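PDB 6NPS: AxyAgu115A from Amphibacillus xylanus NBRC 15112, which is a family GH115 alpha-glucuronidase that probably removes glucuronic acid side groups from arabinoglucuronoxylan and related hemicelluloses. Local coordinates for residues Lys258-Arg261 / Ile266-Asp269; Gly268-Trp271 / Thr275-Glu278; Phe359-Glu364 / Val872-Thr877; Thr456-Leu461 / Phe568-Tyr573; Gln488-Gln493 / Asp504-Leu509. The protein carries 3 engineered substitutions. All coordinates share one frame; numbering follows the deposited sequence. Where two conformers were deposited one is given.

Contact 1 (Lys258-Arg261 / Ile266-Asp269)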
# COMPACT_ATOMS: atom_id res chain seq x y z
N LYS A 258 14.32 37.17 25.22
CA LYS A 258 14.89 37.32 23.88
C LYS A 258 15.29 38.76 23.57
O LYS A 258 16.27 38.98 22.86
CB LYS A 258 13.90 36.79 22.84
CG LYS A 258 14.53 36.58 21.49
CD LYS A 258 13.51 36.32 20.39
CE LYS A 258 12.18 37.03 20.64
NZ LYS A 258 11.27 36.89 19.47
N TYR A 259 14.54 39.74 24.08
CA TYR A 259 14.81 41.15 23.78
C TYR A 259 15.73 41.81 24.79
O TYR A 259 16.28 42.88 24.50
CB TYR A 259 13.50 41.96 23.75
CG TYR A 259 12.49 41.54 22.70
CD1 TYR A 259 12.42 42.20 21.47
CD2 TYR A 259 11.60 40.50 22.94
CE1 TYR A 259 11.49 41.82 20.51
CE2 TYR A 259 10.68 40.11 21.97
CZ TYR A 259 10.62 40.77 20.77
OH TYR A 259 9.71 40.40 19.80
N LEU A 260 15.88 41.23 25.98
CA LEU A 260 16.67 41.83 27.06
C LEU A 260 18.04 41.18 27.22
O LEU A 260 18.89 41.74 27.93
CB LEU A 260 15.89 41.72 28.39
CG LEU A 260 14.53 42.41 28.40
CD1 LEU A 260 13.76 42.15 29.67
CD2 LEU A 260 14.62 43.88 28.15
N ARG A 261 18.29 40.04 26.59
CA ARG A 261 19.55 39.33 26.76
C ARG A 261 20.62 39.90 25.84
O ARG A 261 20.35 40.65 24.89
CB ARG A 261 19.37 37.84 26.45
CG ARG A 261 19.13 37.56 24.97
CD ARG A 261 18.77 36.09 24.71
NE ARG A 261 19.96 35.25 24.84
CZ ARG A 261 19.91 33.93 25.01
NH1 ARG A 261 18.74 33.30 25.06
NH2 ARG A 261 21.04 33.25 25.12
N ILE A 266 22.98 43.19 31.64
CA ILE A 266 22.90 42.78 33.05
C ILE A 266 22.19 41.45 33.23
O ILE A 266 22.25 40.86 34.32
CB ILE A 266 22.19 43.84 33.92
CG1 ILE A 266 20.84 44.22 33.31
CG2 ILE A 266 23.11 45.01 34.19
CD1 ILE A 266 19.86 44.87 34.29
N TYR A 267 21.47 40.97 32.21
CA TYR A 267 20.78 39.69 32.28
C TYR A 267 21.54 38.55 31.61
O TYR A 267 21.01 37.43 31.51
CB TYR A 267 19.38 39.81 31.67
CG TYR A 267 18.57 40.96 32.19
CD1 TYR A 267 18.17 41.99 31.35
CD2 TYR A 267 18.23 41.05 33.53
CE1 TYR A 267 17.43 43.06 31.83
CE2 TYR A 267 17.49 42.11 34.02
CZ TYR A 267 17.09 43.10 33.17
OH TYR A 267 16.34 44.15 33.64
N GLY A 268 22.77 38.81 31.15
CA GLY A 268 23.59 37.79 30.50
C GLY A 268 23.01 37.39 29.14
O GLY A 268 22.11 38.03 28.58
N ASP A 269 23.53 36.28 28.62
CA ASP A 269 23.13 35.77 27.30
C ASP A 269 23.10 34.24 27.30
O ASP A 269 23.72 33.57 26.47
CB ASP A 269 24.05 36.29 26.19
CG ASP A 269 23.33 36.37 24.85
OD1 ASP A 269 23.80 37.11 23.96
OD2 ASP A 269 22.29 35.71 24.70
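The guanidinium of Arg-261 reaches across to the carboxylate of Asp-269, and a single oxygen, OD2, takes up both of the N-H groups turned toward it. Arg-261 NE lies 2.4 Å from Asp-269 OD2 in a salt bridge whose modelled length is too short to be trusted in detail. Arg-261 NH2 adds a weak second bond to Asp-269 OD2, 2.8 Å long and bent. The carboxylate meets the guanidinium at its edge, but the two planes are turned 63° apart, and this is not the coplanar two-oxygen pairing. A bend at chi3 (-74°) swings the arginine head onto OD2. Arg-261 is the first residue beyond helix 256-260, on the surface excursion between the third and fourth strands of the (beta/alpha)8 barrel, and the loop after it folds back over the helix end. The loop's backbone polar atoms are met: Ser-265 OG bonds both Leu-260 O and Tyr-267 N, Tyr-257 OH and probably Asn-276 ND2 bond Tyr-267 O, and Gly-268 pairs through its backbone with Gly-262. Beside these bonds, Leu-260 CB packs 3.7 Å from Tyr-267 CD1, with Leu-260 O at the ring edge. The phenol hydroxyl is bound by Asp-286 of helix 277-291.

Contact 2 (Gly268-Trp271 / Thr275-Glu278)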
# COMPACT_ATOMS: atom_id res chain seq x y z
N GLY A 268 22.77 38.81 31.15
CA GLY A 268 23.59 37.79 30.50
C GLY A 268 23.01 37.39 29.14
O GLY A 268 22.11 38.03 28.58
N ASP A 269 23.53 36.28 28.62
CA ASP A 269 23.13 35.77 27.30
C ASP A 269 23.10 34.24 27.30
O ASP A 269 23.72 33.57 26.47
CB ASP A 269 24.05 36.29 26.19
CG ASP A 269 23.33 36.37 24.85
OD1 ASP A 269 23.80 37.11 23.96
OD2 ASP A 269 22.29 35.71 24.70
N ALA A 270 22.37 33.68 28.26
CA ALA A 270 22.29 32.24 28.43
C ALA A 270 21.12 31.94 29.35
O ALA A 270 21.10 32.39 30.50
CB ALA A 270 23.60 31.69 29.01
N TRP A 271 20.12 31.20 28.85
CA TRP A 271 19.00 30.75 29.69
C TRP A 271 19.51 29.53 30.46
O TRP A 271 19.26 28.38 30.11
CB TRP A 271 17.79 30.44 28.83
CG TRP A 271 16.54 30.24 29.63
CD1 TRP A 271 15.84 29.07 29.78
CD2 TRP A 271 15.84 31.23 30.39
NE1 TRP A 271 14.74 29.28 30.58
CE2 TRP A 271 14.72 30.59 30.98
CE3 TRP A 271 16.04 32.59 30.63
CZ2 TRP A 271 13.81 31.27 31.79
CZ3 TRP A 271 15.15 33.27 31.45
CH2 TRP A 271 14.04 32.61 32.02
N THR A 275 25.49 28.63 34.36
CA THR A 275 26.55 29.44 33.77
C THR A 275 26.23 30.93 33.77
O THR A 275 27.15 31.75 33.67
CB THR A 275 26.85 28.98 32.33
OG1 THR A 275 25.71 29.25 31.50
CG2 THR A 275 27.16 27.48 32.28
N ASN A 276 24.96 31.31 33.89
CA ASN A 276 24.56 32.72 33.91
C ASN A 276 23.68 32.95 35.15
O ASN A 276 22.54 33.42 35.07
CB ASN A 276 23.86 33.08 32.59
CG ASN A 276 23.30 34.50 32.57
OD1 ASN A 276 23.86 35.41 33.18
ND2 ASN A 276 22.17 34.69 31.88
N ARG A 277 24.21 32.60 36.32
CA ARG A 277 23.41 32.69 37.54
C ARG A 277 22.96 34.12 37.80
O ARG A 277 21.77 34.38 37.97
CB ARG A 277 24.18 32.15 38.74
CG ARG A 277 23.44 32.35 40.04
CD ARG A 277 23.99 31.43 41.08
NE ARG A 277 23.09 31.34 42.22
CZ ARG A 277 22.85 30.21 42.87
NH1 ARG A 277 23.43 29.09 42.46
NH2 ARG A 277 22.02 30.21 43.90
N GLU A 278 23.90 35.07 37.82
CA GLU A 278 23.58 36.44 38.22
C GLU A 278 22.68 37.14 37.20
O GLU A 278 21.79 37.91 37.58
CB GLU A 278 24.86 37.24 38.43
CG GLU A 278 25.93 36.47 39.19
CD GLU A 278 27.04 35.94 38.28
OE1 GLU A 278 26.78 34.99 37.51
OE2 GLU A 278 28.18 36.49 38.34
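Asn-276 leans across to the loop segment Gly-268 to Trp-271, and nearly every atom of its side chain meets something there. Its CB packs 3.8 Å from Ala-270 CB and also lies 3.5 Å from Ala-270 O, which makes the methyl group and the carbonyl of one alanine its first neighbours. With CG anti to the backbone N (chi1 175°), the amide is carried onward between Ala-270 and Gly-268. At the tip the two amide atoms divide the work. Asn-276 ND2 donates to Ala-270 O over 2.9 Å in an almost straight bond (175°), with the acceptor lying in the amide plane and the donor tilted somewhat from the carbonyl plane. The same nitrogen probably also bonds Tyr-267 O, and two carbonyls together would fix the amide's rotation. OD1 comes 3.6 Å from Gly-268 CA, a glycine whose backbone has positive phi (68°), and weakly accepts from Gly-279 N. That last bond marks Asn-276 as the N-cap of helix 277-291, one side chain both capping the helix and clasping the loop before it. Thr-275 OG1 adds only a loose contact with Ala-270 CB. Past Ala-270, Trp-271 points away from Asn-276 and packs on Ile-280 and Trp-284 of helix 277-291, bonding Arg-303 O just after barrel strand 298-300.

Contact 3 (Phe359-Glu364 / Val872-Thr877)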
# COMPACT_ATOMS: atom_id res chain seq x y z
N PHE A 359 10.85 14.80 38.37
CA PHE A 359 11.75 15.58 39.22
C PHE A 359 11.16 15.76 40.61
O PHE A 359 11.89 15.83 41.60
CB PHE A 359 12.04 16.95 38.60
CG PHE A 359 12.72 16.89 37.24
CD1 PHE A 359 13.35 15.73 36.80
CD2 PHE A 359 12.74 18.00 36.41
CE1 PHE A 359 13.98 15.69 35.56
CE2 PHE A 359 13.37 17.97 35.17
CZ PHE A 359 13.98 16.80 34.75
N PHE A 360 9.82 15.78 40.70
CA PHE A 360 9.15 16.05 41.97
C PHE A 360 9.30 14.87 42.93
O PHE A 360 9.73 15.04 44.08
CB PHE A 360 7.68 16.38 41.70
CG PHE A 360 6.85 16.60 42.95
CD1 PHE A 360 7.13 17.65 43.82
CD2 PHE A 360 5.79 15.75 43.25
CE1 PHE A 360 6.37 17.86 44.96
CE2 PHE A 360 5.03 15.94 44.39
CZ PHE A 360 5.31 16.99 45.25
N TYR A 361 8.99 13.66 42.45
CA TYR A 361 8.97 12.49 43.32
C TYR A 361 10.37 11.95 43.60
O TYR A 361 10.75 11.75 44.77
CB TYR A 361 8.09 11.42 42.69
CG TYR A 361 6.63 11.82 42.54
CD1 TYR A 361 5.84 12.10 43.65
CD2 TYR A 361 6.03 11.89 41.28
CE1 TYR A 361 4.51 12.45 43.53
CE2 TYR A 361 4.69 12.24 41.14
CZ TYR A 361 3.93 12.52 42.27
OH TYR A 361 2.61 12.87 42.12
N GLY A 362 11.18 11.72 42.55
CA GLY A 362 12.52 11.16 42.68
C GLY A 362 12.58 9.67 42.42
O GLY A 362 11.85 9.16 41.56
N ASP A 363 13.47 9.00 43.09
CA ASP A 363 13.64 7.59 42.95
C ASP A 363 14.31 7.04 44.17
O ASP A 363 14.65 7.78 45.08
CB ASP A 363 14.39 7.21 41.67
CG ASP A 363 15.88 7.52 41.72
OD1 ASP A 363 16.47 7.44 40.64
OD2 ASP A 363 16.46 7.84 42.78
N GLU A 364 14.60 5.76 44.13
CA GLU A 364 15.18 5.07 45.25
C GLU A 364 16.48 5.70 45.69
O GLU A 364 16.72 5.84 46.90
CB GLU A 364 15.48 3.63 44.80
CG GLU A 364 14.42 3.02 43.87
CD GLU A 364 14.80 3.06 42.39
OE1 GLU A 364 13.95 2.73 41.53
OE2 GLU A 364 15.96 3.41 42.07
N VAL A 872 -2.32 6.41 38.59
CA VAL A 872 -2.48 7.58 39.47
C VAL A 872 -1.37 7.72 40.50
O VAL A 872 -1.31 8.76 41.19
CB VAL A 872 -3.82 7.54 40.24
CG1 VAL A 872 -4.95 7.48 39.28
CG2 VAL A 872 -3.86 6.33 41.22
N THR A 873 -0.48 6.74 40.63
CA THR A 873 0.64 6.87 41.55
C THR A 873 1.97 6.80 40.79
O THR A 873 2.03 6.39 39.63
CB THR A 873 0.65 5.79 42.65
OG1 THR A 873 1.18 4.57 42.11
CG2 THR A 873 -0.74 5.56 43.27
N ARG A 874 3.04 7.18 41.48
CA ARG A 874 4.35 7.19 40.83
C ARG A 874 4.87 5.79 40.55
O ARG A 874 5.89 5.65 39.85
CB ARG A 874 5.36 7.97 41.67
CG ARG A 874 5.66 7.34 43.02
CD ARG A 874 6.46 8.29 43.89
NE ARG A 874 7.72 7.70 44.36
CZ ARG A 874 8.83 7.63 43.64
NH1 ARG A 874 8.85 8.10 42.40
NH2 ARG A 874 9.92 7.07 44.15
N GLU A 875 4.17 4.75 41.03
CA GLU A 875 4.57 3.36 40.79
C GLU A 875 4.21 2.86 39.40
O GLU A 875 4.69 1.79 39.00
CB GLU A 875 3.96 2.46 41.87
CG GLU A 875 4.75 2.47 43.19
CD GLU A 875 4.09 3.30 44.29
OE1 GLU A 875 3.81 2.74 45.38
OE2 GLU A 875 3.85 4.51 44.08
N GLY A 876 3.39 3.59 38.65
CA GLY A 876 3.23 3.30 37.23
C GLY A 876 2.57 1.98 36.89
O GLY A 876 2.84 1.42 35.82
N THR A 877 1.69 1.48 37.77
CA THR A 877 0.94 0.24 37.54
C THR A 877 -0.56 0.52 37.56
O THR A 877 -1.03 1.53 38.09
CB THR A 877 1.28 -0.81 38.62
OG1 THR A 877 1.11 -0.24 39.92
CG2 THR A 877 2.73 -1.28 38.49
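Tyr-361 and Arg-874 carry most of this contact, their side chains sliding past each other in opposite directions with ring and guanidinium planes 24° apart. The apolar part comes from the aliphatic stem of the arginine laid over the tyrosine. Arg-874 CB stands above one face of the ring in a CH-pi contact, 4.3 Å from the centroid and 21° off the normal, while Arg-874 CD packs 3.7 Å from Tyr-361 CB. On the opposite face the ring is backed by Phe-360, whose CD2 lies over the rim. The phenol hydroxyl is engaged by Thr-392 OG1.

The meeting joins two separate domains of the chain. Helix 356-361 follows the fifth strand of the (beta/alpha)8 barrel and ends at Gly-362, where phi turns positive, whereas Val-872-Thr-877 is a loop between strands 858-866 and 879-884 of the C-terminal domain. A backbone bond between Val-872 and Leu-393 joins the same two domains nearby.

Polar bonding across the gap is slight. Arg-874 NH1 donates to Gly-362 O over 3.3 Å, from well above the carbonyl plane, with the N-H bent at 141°. Arg-874 has two conformers, so this bond and the ring packing are those of one copy. Asp-363 adds a more distant opposite charge, its OD2 being 6.7 Å from Arg-874 NH2 and bound instead by Thr-366 N.

Within the loop, Thr-873 to Gly-876 forms a type I turn, closed by Gly-876 N to Thr-873 O at 3.3 Å. Thr-873 OG1 accepts from Glu-875 N at 3.2 Å, an ST turn.

Contact 4 (Thr456-Leu461 / Phe568-Tyr573)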
# COMPACT_ATOMS: atom_id res chain seq x y z
N THR A 456 -14.45 27.78 18.88
CA THR A 456 -15.08 26.46 18.87
C THR A 456 -14.91 25.70 20.19
O THR A 456 -15.52 24.64 20.37
CB THR A 456 -14.60 25.55 17.71
OG1 THR A 456 -13.35 24.95 18.04
CG2 THR A 456 -14.44 26.37 16.42
N GLN A 457 -14.16 26.24 21.14
CA GLN A 457 -14.06 25.59 22.44
C GLN A 457 -15.10 26.09 23.45
O GLN A 457 -14.96 25.78 24.64
CB GLN A 457 -12.65 25.75 23.03
CG GLN A 457 -11.51 25.39 22.07
CD GLN A 457 -11.47 23.90 21.76
OE1 GLN A 457 -12.12 23.10 22.42
NE2 GLN A 457 -10.70 23.52 20.75
N GLU A 458 -16.13 26.81 23.02
CA GLU A 458 -17.00 27.49 23.98
C GLU A 458 -17.81 26.50 24.82
O GLU A 458 -17.99 26.72 26.01
CB GLU A 458 -17.94 28.47 23.26
CG GLU A 458 -17.24 29.63 22.56
CD GLU A 458 -16.77 29.29 21.14
OE1 GLU A 458 -16.99 28.14 20.68
OE2 GLU A 458 -16.17 30.17 20.48
N LEU A 459 -18.33 25.41 24.23
CA LEU A 459 -19.09 24.46 25.05
C LEU A 459 -18.21 23.78 26.10
O LEU A 459 -18.55 23.82 27.29
CB LEU A 459 -19.79 23.42 24.17
CG LEU A 459 -20.43 22.25 24.92
CD1 LEU A 459 -21.64 22.78 25.68
CD2 LEU A 459 -20.88 21.13 23.99
N PRO A 460 -17.07 23.16 25.76
CA PRO A 460 -16.28 22.50 26.82
C PRO A 460 -15.61 23.50 27.78
O PRO A 460 -15.42 23.15 28.95
CB PRO A 460 -15.26 21.66 26.04
CG PRO A 460 -15.15 22.31 24.72
CD PRO A 460 -16.52 22.91 24.42
N LEU A 461 -15.30 24.72 27.33
CA LEU A 461 -14.79 25.73 28.26
C LEU A 461 -15.87 26.16 29.25
O LEU A 461 -15.60 26.33 30.44
CB LEU A 461 -14.24 26.94 27.47
CG LEU A 461 -13.76 28.13 28.36
CD1 LEU A 461 -12.63 27.65 29.27
CD2 LEU A 461 -13.34 29.34 27.51
N PHE A 568 -24.01 29.55 13.36
CA PHE A 568 -22.88 29.14 12.53
C PHE A 568 -21.61 28.93 13.37
O PHE A 568 -20.93 27.91 13.24
CB PHE A 568 -22.61 30.21 11.46
CG PHE A 568 -21.61 29.76 10.43
CD1 PHE A 568 -22.04 29.18 9.24
CD2 PHE A 568 -20.25 29.88 10.66
CE1 PHE A 568 -21.12 28.73 8.30
CE2 PHE A 568 -19.33 29.42 9.73
CZ PHE A 568 -19.77 28.85 8.54
N ALA A 569 -21.26 29.91 14.21
CA ALA A 569 -20.01 29.81 14.95
C ALA A 569 -20.06 28.76 16.05
O ALA A 569 -19.04 28.11 16.32
CB ALA A 569 -19.65 31.17 15.54
N LEU A 570 -21.22 28.54 16.66
CA LEU A 570 -21.30 27.63 17.80
C LEU A 570 -21.69 26.20 17.40
O LEU A 570 -21.36 25.26 18.13
CB LEU A 570 -22.32 28.15 18.83
CG LEU A 570 -21.93 29.47 19.55
CD1 LEU A 570 -23.00 29.97 20.54
CD2 LEU A 570 -20.58 29.38 20.27
N VAL A 571 -22.45 26.02 16.32
CA VAL A 571 -22.98 24.69 16.04
C VAL A 571 -22.59 24.25 14.63
O VAL A 571 -21.98 23.19 14.43
CB VAL A 571 -24.51 24.67 16.23
CG1 VAL A 571 -25.06 23.28 15.91
CG2 VAL A 571 -24.86 25.11 17.65
N TYR A 572 -22.93 25.05 13.63
CA TYR A 572 -22.78 24.60 12.25
C TYR A 572 -21.31 24.40 11.87
O TYR A 572 -20.93 23.36 11.33
CB TYR A 572 -23.46 25.60 11.31
CG TYR A 572 -23.51 25.14 9.86
CD1 TYR A 572 -24.54 24.30 9.41
CD2 TYR A 572 -22.55 25.56 8.95
CE1 TYR A 572 -24.58 23.89 8.07
CE2 TYR A 572 -22.58 25.17 7.62
CZ TYR A 572 -23.60 24.34 7.19
OH TYR A 572 -23.63 23.95 5.88
N TYR A 573 -20.46 25.40 12.12
CA TYR A 573 -19.06 25.28 11.71
C TYR A 573 -18.33 24.13 12.42
O TYR A 573 -17.72 23.30 11.74
CB TYR A 573 -18.37 26.65 11.91
CG TYR A 573 -16.87 26.56 11.70
CD1 TYR A 573 -16.34 26.33 10.45
CD2 TYR A 573 -15.99 26.70 12.78
CE1 TYR A 573 -14.96 26.24 10.25
CE2 TYR A 573 -14.62 26.62 12.59
CZ TYR A 573 -14.12 26.36 11.33
OH TYR A 573 -12.77 26.25 11.13
O HOH W 1 -16.65 29.52 17.03
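Thr-456 contributes its methyl group to the meeting with helix 564-596. Its CG2 lies 3.8 Å from Tyr-573 CE2, coming to the ring at its edge, close to the ring plane. The threonine hydroxyl OG1 is hydrogen-bonded with Asn-424 N. Tyr-573, with CG anti to its own nitrogen (chi1 171°), extends toward the threonine and stacks on Tyr-623 of helix 601-629.

Leu-570 supplies the second apolar surface. Its CD2 methyl rests on the flank of Glu-458, 3.8 Å from Glu-458 OE1 and 3.9 Å from Glu-458 CD, and the two side chains lie at about a right angle. A turn at chi2 (86°) folds Glu-458 back toward Thr-456, whose N gives a weak bond to Glu-458 OE2 at 3.4 Å. Trp-142 NE1 also bonds OE2 weakly.

A water bridges the backbones of this buried contact. It donates to Ala-569 O at 2.9 Å and weakly accepts from Thr-456 N at 3.4 Å. Ala-569 O is turned to the water in a wide pi-type turn, where Tyr-573 N bonds Phe-568 O at 2.8 Å, five residues back. The threonine segment follows the eighth strand of the barrel, 446-450, and leads into helix 458-469, which makes this the seam between the end of the (beta/alpha)8 barrel, just past its eighth strand, and the long helices packed against it.

Contact 5 (Gln488-Gln493 / Asp504-Leu509)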
# COMPACT_ATOMS: atom_id res chain seq x y z
N GLN A 488 -28.95 22.51 28.79
CA GLN A 488 -29.03 23.82 29.42
C GLN A 488 -28.16 24.84 28.69
O GLN A 488 -28.52 26.04 28.60
CB GLN A 488 -28.62 23.73 30.90
CG GLN A 488 -29.76 23.11 31.71
CD GLN A 488 -29.43 22.87 33.18
OE1 GLN A 488 -28.85 23.73 33.86
NE2 GLN A 488 -29.84 21.71 33.69
N TRP A 489 -27.02 24.41 28.18
CA TRP A 489 -26.17 25.33 27.44
C TRP A 489 -26.83 25.74 26.13
O TRP A 489 -26.76 26.91 25.73
CB TRP A 489 -24.81 24.67 27.20
CG TRP A 489 -23.76 25.53 26.58
CD1 TRP A 489 -22.82 26.32 27.24
CD2 TRP A 489 -23.45 25.63 25.17
NE1 TRP A 489 -21.98 26.91 26.32
CE2 TRP A 489 -22.35 26.51 25.05
CE3 TRP A 489 -24.02 25.06 24.01
CZ2 TRP A 489 -21.80 26.84 23.80
CZ3 TRP A 489 -23.49 25.40 22.78
CH2 TRP A 489 -22.38 26.29 22.68
N ILE A 490 -27.50 24.80 25.45
CA ILE A 490 -28.24 25.13 24.22
C ILE A 490 -29.35 26.14 24.51
O ILE A 490 -29.55 27.10 23.76
CB ILE A 490 -28.79 23.84 23.59
CG1 ILE A 490 -27.63 23.04 23.03
CG2 ILE A 490 -29.86 24.15 22.49
CD1 ILE A 490 -27.97 21.56 22.83
N GLU A 491 -30.08 25.95 25.61
CA GLU A 491 -31.14 26.89 25.98
C GLU A 491 -30.57 28.29 26.20
O GLU A 491 -31.19 29.30 25.82
CB GLU A 491 -31.84 26.41 27.24
CG GLU A 491 -33.13 27.13 27.53
CD GLU A 491 -34.21 26.78 26.53
OE1 GLU A 491 -35.06 27.64 26.21
OE2 GLU A 491 -34.18 25.62 26.06
N GLN A 492 -29.40 28.36 26.84
CA GLN A 492 -28.75 29.64 27.13
C GLN A 492 -28.35 30.38 25.86
O GLN A 492 -28.48 31.60 25.78
CB GLN A 492 -27.53 29.36 28.02
CG GLN A 492 -26.74 30.55 28.51
CD GLN A 492 -25.62 30.07 29.46
OE1 GLN A 492 -24.65 29.43 29.03
NE2 GLN A 492 -25.78 30.35 30.75
N GLN A 493 -27.87 29.66 24.83
CA GLN A 493 -27.54 30.32 23.57
C GLN A 493 -28.76 30.55 22.67
O GLN A 493 -28.75 31.50 21.89
CB GLN A 493 -26.52 29.51 22.77
CG GLN A 493 -25.40 28.89 23.55
CD GLN A 493 -24.81 29.80 24.59
OE1 GLN A 493 -24.68 31.00 24.36
NE2 GLN A 493 -24.46 29.23 25.76
N ASP A 504 -33.61 20.07 20.32
CA ASP A 504 -33.12 18.71 20.47
C ASP A 504 -32.29 18.31 19.26
O ASP A 504 -31.42 17.44 19.37
CB ASP A 504 -34.24 17.70 20.69
CG ASP A 504 -33.69 16.35 21.20
OD1 ASP A 504 -33.52 16.18 22.44
OD2 ASP A 504 -33.40 15.46 20.38
N LYS A 505 -32.53 18.92 18.11
CA LYS A 505 -31.64 18.66 16.98
C LYS A 505 -30.26 19.25 17.25
O LYS A 505 -29.24 18.60 16.95
CB LYS A 505 -32.26 19.21 15.70
CG LYS A 505 -33.47 18.36 15.22
CD LYS A 505 -34.15 18.99 14.01
CE LYS A 505 -35.31 18.09 13.57
NZ LYS A 505 -35.92 18.63 12.35
N VAL A 506 -30.20 20.46 17.83
CA VAL A 506 -28.90 21.03 18.21
C VAL A 506 -28.18 20.09 19.18
O VAL A 506 -26.97 19.87 19.07
CB VAL A 506 -29.06 22.42 18.83
CG1 VAL A 506 -27.68 22.93 19.38
CG2 VAL A 506 -29.63 23.38 17.77
N PHE A 507 -28.92 19.49 20.12
CA PHE A 507 -28.29 18.54 21.03
C PHE A 507 -27.70 17.34 20.26
O PHE A 507 -26.56 16.94 20.53
CB PHE A 507 -29.28 18.05 22.08
CG PHE A 507 -28.71 16.98 22.96
CD1 PHE A 507 -27.79 17.29 23.95
CD2 PHE A 507 -29.01 15.65 22.73
CE1 PHE A 507 -27.21 16.30 24.73
CE2 PHE A 507 -28.45 14.65 23.51
CZ PHE A 507 -27.54 14.98 24.52
N GLU A 508 -28.45 16.77 19.31
CA GLU A 508 -27.89 15.70 18.48
C GLU A 508 -26.59 16.12 17.80
O GLU A 508 -25.68 15.30 17.67
CB GLU A 508 -28.88 15.25 17.41
CG GLU A 508 -30.13 14.57 17.93
CD GLU A 508 -31.01 14.05 16.78
OE1 GLU A 508 -30.55 13.15 16.02
OE2 GLU A 508 -32.15 14.54 16.63
N LEU A 509 -26.53 17.36 17.28
CA LEU A 509 -25.35 17.83 16.56
C LEU A 509 -24.14 17.94 17.48
O LEU A 509 -23.05 17.48 17.15
CB LEU A 509 -25.60 19.21 15.91
CG LEU A 509 -26.63 19.19 14.79
CD1 LEU A 509 -26.89 20.58 14.25
CD2 LEU A 509 -26.13 18.27 13.66
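Both segments are regular alpha-helix, and they come closest at Ile-490 and Val-506, whose CA atoms are 7.3 Å apart. Three residues make the contact, and it is wholly apolar between the segments. Ile-490 points its side chain at the second helix and divides it between two neighbours. Its CG1 lies 3.7 Å from Val-506 CG1, and its CG2 branch is 4.0 Å from the same methyl, so that Val-506 CG1 touches both branches of the isoleucine. The two side chains slide past one another in opposite directions. Ile-490 CG1 stands anti to the carbonyl carbon (chi1 -70°), and with chi2 extended the terminal CD1 travels on to the backbone of Phe-507, 3.5 Å from both Phe-507 CA and Phe-507 N. There it also packs 3.8 Å from Phe-507 CB and lies at the edge of the phenyl ring, near its plane. Phe-507 directs its ring away from this junction, to a cation-pi contact with Lys-487.

Charged groups frame the apolar centre. Glu-491 pairs with Lys-503, just ahead of the second segment, and Lys-505 pairs with Glu-554.

Helices 482-494 and 500-519 follow one another in the chain, and their junction is roofed by longer helices. Val-506 packs on Leu-555 of helix 537-558 and on Val-571 of helix 564-596, while Leu-509 touches both helices through Leu-551, Val-571 and Thr-575. Trp-489 and Gln-493 also pack on Leu-139, which precedes the barrel, and Gln-493 touches Leu-570 of helix 564-596.

Overall arrangement
Contacts 1 and 2 lie at the surface, their centres about 40 and 41 Å from the centre of the chain; they share Gly-268 and Asp-269 and join helices 256-260 and 277-291 through one loop, by a salt bridge and a capping amide. Contact 3 is also at the surface, but it alone bridges the barrel and the C-terminal domain, mixing CH-pi packing with a single hydrogen bond. Contacts 4 and 5 are buried, their centres 11 Å apart, and rely chiefly on methyl and ring packing. They touch directly, with Leu-459 against Trp-489 and Val-571 against Leu-509. Contact 5 lies on the opposite side of the chain's centre from contacts 1, 2 and 3.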